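Local coordinates for protein agmatine ureohydrolase (Thermoplasma volcanium GSS1, PDB 3PZL) that probably hydrolyses agmatine to putrescine and urea, as a manganese-dependent enzyme of the arginase family that holds two metal ions per subunit, at residues B[235-240]-B[249-254]. Sequence-based numbering, arbitrary orientation.
Sequences PAYAPA and LADTDV
Tyr237 lays one face of its ring along the first turn of helix 251-261, a compact example of an aromatic side chain packing on a carboxylate and a peptide N as well as on carbon. The carboxylate of Asp251 stacks over that face, its plane tilted 22° from the ring, and Asp251 CG lies 3.4 Å from Tyr237 CD1. Asp251 OD1 reaches in over the face, 3.6 Å from Tyr237 CE1. The backbone joins in: Asp251 N stands 3.7 Å above the ring plane of Tyr237, displaced toward the rim, while Tyr237 CE2 reaches Ala250 CA at 3.8 Å. Tyr237 CG is turned anti to its own carbonyl carbon (chi1 -56°), which carries the ring across to the helix start. In the parallel α/β fold of arginases, 235-240 lies in the connection between strand 223-229 and helix 251-261, and 249-254 runs from the end of that connection into the helix; the strand and the residues just after it supply the metal ligands Asp229 and Asp231. Ala250 is the N-cap residue, and its N donates to Asp253 OD2 at 3.0 Å, tying the cap to the first turn. With the ring cut back to an alanine here, the Asp251 carboxylate would probably lose its stacking partner and a gap would open between loop and helix start. The carboxylate also has a partner outside the chain, since Asp251 OD2 accepts a hydrogen bond from the backbone N of Phe247 of a second subunit. Tyr237 itself packs on Asp234 of that subunit.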
loop_
_atom_site.group_PDB
_atom_site.type_symbol
_atom_site.label_atom_id
_atom_site.label_comp_id
_atom_site.label_asym_id
_atom_site.label_seq_id
_atom_site.Cartn_x
_atom_site.Cartn_y
_atom_site.Cartn_z
ATOM N N PRO B 235 -6.360 -5.118 17.575
ATOM C CA PRO B 235 -5.910 -4.732 16.236
ATOM C C PRO B 235 -6.803 -3.745 15.470
ATOM O O PRO B 235 -6.309 -3.073 14.523
ATOM C CB PRO B 235 -5.840 -6.056 15.509
ATOM C CG PRO B 235 -5.483 -7.020 16.591
ATOM C CD PRO B 235 -6.208 -6.567 17.804
ATOM N N ALA B 236 -8.069 -3.622 15.871
ATOM C CA ALA B 236 -8.939 -2.611 15.255
ATOM C C ALA B 236 -8.481 -1.187 15.555
ATOM O O ALA B 236 -8.745 -0.269 14.770
ATOM C CB ALA B 236 -10.399 -2.774 15.673
ATOM N N TYR B 237 -7.830 -0.996 16.700
ATOM C CA TYR B 237 -7.439 0.341 17.154
ATOM C C TYR B 237 -5.966 0.572 16.955
ATOM O O TYR B 237 -5.556 1.691 16.749
ATOM C CB TYR B 237 -7.778 0.564 18.612
ATOM C CG TYR B 237 -9.220 0.352 18.974
ATOM C CD1 TYR B 237 -10.181 1.314 18.694
ATOM C CD2 TYR B 237 -9.625 -0.810 19.620
ATOM C CE1 TYR B 237 -11.502 1.124 19.051
ATOM C CE2 TYR B 237 -10.950 -1.008 19.993
ATOM C CZ TYR B 237 -11.881 -0.042 19.708
ATOM O OH TYR B 237 -13.194 -0.239 20.102
ATOM N N ALA B 238 -5.182 -0.491 16.993
ATOM C CA ALA B 238 -3.735 -0.424 16.733
ATOM C C ALA B 238 -3.352 -1.478 15.672
ATOM O O ALA B 238 -2.760 -2.498 16.000
ATOM C CB ALA B 238 -2.974 -0.685 18.029
ATOM N N PRO B 239 -3.733 -1.268 14.408
ATOM C CA PRO B 239 -3.494 -2.233 13.318
ATOM C C PRO B 239 -2.024 -2.573 13.058
ATOM O O PRO B 239 -1.728 -3.604 12.454
ATOM C CB PRO B 239 -4.012 -1.489 12.079
ATOM C CG PRO B 239 -4.949 -0.471 12.588
ATOM C CD PRO B 239 -4.481 -0.083 13.943
ATOM N N ALA B 240 -1.117 -1.709 13.470
ATOM C CA ALA B 240 0.263 -1.799 13.018
ATOM C C ALA B 240 1.205 -2.324 14.111
ATOM O O ALA B 240 2.402 -2.099 14.069
ATOM C CB ALA B 240 0.706 -0.472 12.560
ATOM N N LEU B 249 -7.850 -5.296 24.087
ATOM C CA LEU B 249 -8.462 -4.239 24.879
ATOM C C LEU B 249 -8.888 -3.108 23.978
ATOM O O LEU B 249 -8.377 -2.957 22.860
ATOM C CB LEU B 249 -7.456 -3.675 25.895
ATOM C CG LEU B 249 -6.624 -4.665 26.704
ATOM C CD1 LEU B 249 -5.420 -3.983 27.353
ATOM C CD2 LEU B 249 -7.523 -5.376 27.718
ATOM N N ALA B 250 -9.817 -2.296 24.478
ATOM C CA ALA B 250 -10.274 -1.132 23.733
ATOM C C ALA B 250 -9.231 -0.032 23.874
ATOM O O ALA B 250 -8.538 0.037 24.868
ATOM C CB ALA B 250 -11.642 -0.685 24.241
ATOM N N ASP B 251 -9.116 0.830 22.886
ATOM C CA ASP B 251 -8.192 1.961 22.996
ATOM C C ASP B 251 -8.537 2.792 24.231
ATOM O O ASP B 251 -7.654 3.173 24.992
ATOM C CB ASP B 251 -8.202 2.797 21.707
ATOM C CG ASP B 251 -9.584 3.356 21.382
ATOM O OD1 ASP B 251 -10.575 2.955 22.064
ATOM O OD2 ASP B 251 -9.675 4.214 20.441
ATOM N N THR B 252 -9.826 3.025 24.447
ATOM C CA THR B 252 -10.309 3.615 25.696
ATOM C C THR B 252 -9.908 2.890 26.993
ATOM O O THR B 252 -9.791 3.518 28.038
ATOM C CB THR B 252 -11.820 3.710 25.652
ATOM O OG1 THR B 252 -12.356 2.474 25.120
ATOM C CG2 THR B 252 -12.186 4.858 24.706
ATOM N N ASP B 253 -9.713 1.572 26.946
ATOM C CA ASP B 253 -9.337 0.848 28.166
ATOM C C ASP B 253 -7.941 1.281 28.609
ATOM O O ASP B 253 -7.689 1.395 29.806
ATOM C CB ASP B 253 -9.388 -0.685 28.014
ATOM C CG ASP B 253 -10.825 -1.261 27.963
ATOM O OD1 ASP B 253 -11.773 -0.748 28.637
ATOM O OD2 ASP B 253 -11.000 -2.264 27.221
ATOM N N VAL B 254 -7.050 1.542 27.654
ATOM C CA VAL B 254 -5.690 1.860 27.984
ATOM C C VAL B 254 -5.652 3.289 28.443
ATOM O O VAL B 254 -4.815 3.660 29.275
ATOM C CB VAL B 254 -4.744 1.610 26.810
ATOM C CG1 VAL B 254 -3.356 2.088 27.102
ATOM C CG2 VAL B 254 -4.691 0.126 26.490
#